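Local atomic coordinates of PHOX (Pseudomonas fluorescens, PDB entry 4A9V), a protein that hydrolyses phosphate monoesters as a beta-propeller alkaline phosphatase of the PhoX family, using an iron-calcium cofactor. Residues P148-A156 / S259-L267. Residues are numbered along the deposited sequence; the frame is centred on the assembly and turned at random.
Sequences PLRISGPAA and STPVKRTAL. With EDO (1,2-ethanediol), chain P; EDO (1,2-ethanediol), chain M.
Strands 148-152 and 262-264 pair in parallel through Arg150-Val262, Ile151-Lys263 and Ser152-Arg264, within a mixed sheet of this beta-propeller and away from the metal sites. Strand 171-173 flanks 148-152 antiparallel, and strand 249-252 flanks 262-264, also antiparallel. Arg150 N donates almost linearly to Pro261 O (3.0 Å), Lys263 N to Arg150 O, and Ser152 N to Lys263 O (2.9 Å). Just past the end of strand 262-264, Thr265 donates twice to Ser152 O, through N and, at 2.7 Å, through OG1. With chi1 at 65°, Thr265 OG1 sits between its own backbone N and carbonyl carbon, where it also accepts from Ala155 N (3.0 Å) in the type I turn Gly153-Ala156; Thr265 CG2 meets Ile151 CG2. Replacing Thr265 by an alanine would probably leave Ala155 N without this acceptor, the turn less firmly tied to the strand end, and Ile151 CG2 without its methyl neighbour.

On the face carrying Arg150, Val262, Ser152 and Arg264, Val262 CG1 lies over the centre of the Arg264 guanidinium and packs tightly on Ser152 CB (3.5 Å). In one of its two conformers, extended Arg150 runs alongside Val262, bringing NH1 to 3.4 Å from Val262 CG2. On the other face, Lys263 passes Leu149, its CE meeting Leu149 CD2 at 3.8 Å, and its ammonium reaches Glu193.

In that conformer Arg150 NH1 and Arg264 NH1 come within 4.5 Å; a water accepts from Arg264 and weakly from Arg150. Asp320, salt-bridged to Arg264 and hydrogen-bonded to Ser152 OG, and Glu251, paired with Arg264, would then probably offset this concentration of positive charge.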
loop_
_atom_site.group_PDB
_atom_site.type_symbol
_atom_site.label_atom_id
_atom_site.label_comp_id
_atom_site.label_asym_id
_atom_site.label_seq_id
_atom_site.Cartn_x
_atom_site.Cartn_y
_atom_site.Cartn_z
ATOM N N PRO A 148 -2.140 5.481 20.869
ATOM C CA PRO A 148 -0.975 6.295 21.199
ATOM C C PRO A 148 0.304 5.773 20.548
ATOM O O PRO A 148 0.726 4.655 20.828
ATOM C CB PRO A 148 -0.905 6.206 22.725
ATOM C CG PRO A 148 -1.586 4.927 23.070
ATOM C CD PRO A 148 -2.661 4.749 22.035
ATOM N N LEU A 149 0.915 6.596 19.699
ATOM C CA LEU A 149 2.133 6.238 18.976
ATOM C C LEU A 149 3.255 7.219 19.304
ATOM O O LEU A 149 3.021 8.306 19.820
ATOM C CB LEU A 149 1.888 6.253 17.458
ATOM C CG LEU A 149 1.395 4.976 16.788
ATOM C CD1 LEU A 149 0.159 4.364 17.415
ATOM C CD2 LEU A 149 1.165 5.190 15.303
ATOM N N ARG A 150 4.471 6.810 18.964
ATOM C CA ARG A 150 5.665 7.621 19.168
ATOM C C ARG A 150 6.158 8.135 17.823
ATOM O O ARG A 150 6.000 7.466 16.802
ATOM C CB ARG A 150 6.770 6.774 19.822
ATOM C CG ARG A 150 8.161 7.392 19.751
ATOM C CD ARG A 150 9.183 6.565 20.521
ATOM N NE ARG A 150 10.559 6.942 20.201
ATOM C CZ ARG A 150 11.451 6.119 19.655
ATOM N NH1 ARG A 150 11.115 4.870 19.363
ATOM N NH2 ARG A 150 12.721 6.496 19.541
ATOM N N ILE A 151 6.832 9.279 17.840
ATOM C CA ILE A 151 7.523 9.805 16.664
ATOM C C ILE A 151 9.026 9.767 16.909
ATOM O O ILE A 151 9.479 10.186 17.975
ATOM C CB ILE A 151 7.129 11.268 16.379
ATOM C CG1 ILE A 151 5.610 11.430 16.337
ATOM C CG2 ILE A 151 7.748 11.737 15.075
ATOM C CD1 ILE A 151 5.165 12.873 16.236
ATOM N N SER A 152 9.780 9.206 15.969
ATOM C CA SER A 152 11.228 9.154 16.092
ATOM C C SER A 152 11.897 9.641 14.812
ATOM O O SER A 152 11.229 9.966 13.826
ATOM C CB SER A 152 11.693 7.738 16.442
ATOM O OG SER A 152 13.000 7.754 16.999
ATOM N N GLY A 153 13.223 9.714 14.835
ATOM C CA GLY A 153 13.991 10.169 13.679
ATOM C C GLY A 153 14.174 11.677 13.712
ATOM O O GLY A 153 13.804 12.342 14.683
ATOM N N PRO A 154 14.742 12.234 12.640
ATOM C CA PRO A 154 15.222 13.607 12.717
ATOM C C PRO A 154 14.130 14.645 12.950
ATOM O O PRO A 154 14.425 15.740 13.420
ATOM C CB PRO A 154 15.890 13.817 11.361
ATOM C CG PRO A 154 16.367 12.455 10.987
ATOM C CD PRO A 154 15.283 11.526 11.467
ATOM N N ALA A 155 12.897 14.352 12.548
ATOM C CA ALA A 155 11.819 15.324 12.688
ATOM C C ALA A 155 11.108 15.225 14.033
ATOM O O ALA A 155 10.313 16.094 14.358
ATOM C CB ALA A 155 10.823 15.196 11.543
ATOM N N ALA A 156 11.396 14.195 14.823
ATOM C CA ALA A 156 10.814 14.103 16.161
ATOM C C ALA A 156 11.192 15.331 16.981
ATOM O O ALA A 156 12.351 15.743 16.998
ATOM C CB ALA A 156 11.284 12.841 16.860
ATOM N N SER A 259 3.823 -3.147 22.804
ATOM C CA SER A 259 4.775 -2.189 22.250
ATOM C C SER A 259 4.077 -0.961 21.680
ATOM O O SER A 259 2.926 -1.032 21.244
ATOM C CB SER A 259 5.624 -2.844 21.164
ATOM O OG SER A 259 4.823 -3.267 20.071
ATOM N N THR A 260 4.791 0.157 21.672
ATOM C CA THR A 260 4.286 1.392 21.087
ATOM C C THR A 260 4.886 1.589 19.699
ATOM O O THR A 260 6.102 1.717 19.562
ATOM C CB THR A 260 4.634 2.597 21.986
ATOM O OG1 THR A 260 4.000 2.434 23.258
ATOM C CG2 THR A 260 4.174 3.897 21.368
ATOM N N PRO A 261 4.043 1.589 18.654
ATOM C CA PRO A 261 4.571 1.773 17.306
ATOM C C PRO A 261 5.203 3.144 17.122
ATOM O O PRO A 261 4.895 4.094 17.851
ATOM C CB PRO A 261 3.333 1.612 16.414
ATOM C CG PRO A 261 2.372 0.815 17.246
ATOM C CD PRO A 261 2.599 1.306 18.644
ATOM N N VAL A 262 6.092 3.217 16.133
ATOM C CA VAL A 262 6.973 4.366 15.963
ATOM C C VAL A 262 6.898 4.890 14.532
ATOM O O VAL A 262 7.180 4.162 13.578
ATOM C CB VAL A 262 8.436 3.997 16.262
ATOM C CG1 VAL A 262 9.313 5.236 16.169
ATOM C CG2 VAL A 262 8.568 3.345 17.630
ATOM N N LYS A 263 6.587 6.177 14.393
ATOM C CA LYS A 263 6.652 6.850 13.096
ATOM C C LYS A 263 8.097 7.197 12.769
ATOM O O LYS A 263 8.769 7.897 13.528
ATOM C CB LYS A 263 5.772 8.095 13.090
ATOM C CG LYS A 263 4.339 7.800 13.514
ATOM C CD LYS A 263 3.301 8.631 12.775
ATOM C CE LYS A 263 1.900 8.243 13.215
ATOM N NZ LYS A 263 0.833 8.929 12.434
ATOM N N ARG A 264 8.585 6.666 11.654
ATOM C CA ARG A 264 10.002 6.727 11.313
ATOM C C ARG A 264 10.247 7.896 10.350
ATOM O O ARG A 264 10.187 7.746 9.130
ATOM C CB ARG A 264 10.452 5.400 10.696
ATOM C CG ARG A 264 10.370 4.229 11.663
ATOM C CD ARG A 264 11.333 4.384 12.830
ATOM N NE ARG A 264 11.332 3.212 13.699
ATOM C CZ ARG A 264 11.978 3.134 14.857
ATOM N NH1 ARG A 264 12.743 4.138 15.265
ATOM N NH2 ARG A 264 11.865 2.050 15.600
ATOM N N THR A 265 10.508 9.077 10.904
ATOM C CA THR A 265 10.562 10.283 10.091
ATOM C C THR A 265 11.749 10.338 9.120
ATOM O O THR A 265 11.695 11.084 8.143
ATOM C CB THR A 265 10.483 11.581 10.922
ATOM O OG1 THR A 265 11.637 11.710 11.764
ATOM C CG2 THR A 265 9.207 11.616 11.758
ATOM N N ALA A 266 12.794 9.543 9.346
ATOM C CA ALA A 266 13.910 9.513 8.403
ATOM C C ALA A 266 13.492 9.025 7.018
ATOM O O ALA A 266 14.198 9.267 6.043
ATOM C CB ALA A 266 15.057 8.666 8.933
ATOM N N LEU A 267 12.368 8.320 6.928
ATOM C CA LEU A 267 11.897 7.781 5.654
ATOM C C LEU A 267 11.003 8.768 4.896
ATOM O O LEU A 267 10.600 8.493 3.767
ATOM C CB LEU A 267 11.177 6.442 5.860
ATOM C CG LEU A 267 12.071 5.202 5.970
ATOM C CD1 LEU A 267 13.057 5.285 7.132
ATOM C CD2 LEU A 267 11.212 3.950 6.090
HETATM C C1 EDO P . 14.754 9.999 17.304
HETATM O O1 EDO P . 14.851 11.450 17.628
HETATM C C2 EDO P . 15.699 9.680 16.143
HETATM O O2 EDO P . 17.068 9.717 16.571
HETATM C C1 EDO M . 8.668 -1.311 16.498
HETATM O O1 EDO M . 9.555 -2.374 16.865
HETATM C C2 EDO M . 9.487 -0.073 16.153
HETATM O O2 EDO M . 10.855 -0.302 16.516
HETATM O O HOH W 1 13.886 3.762 17.874
#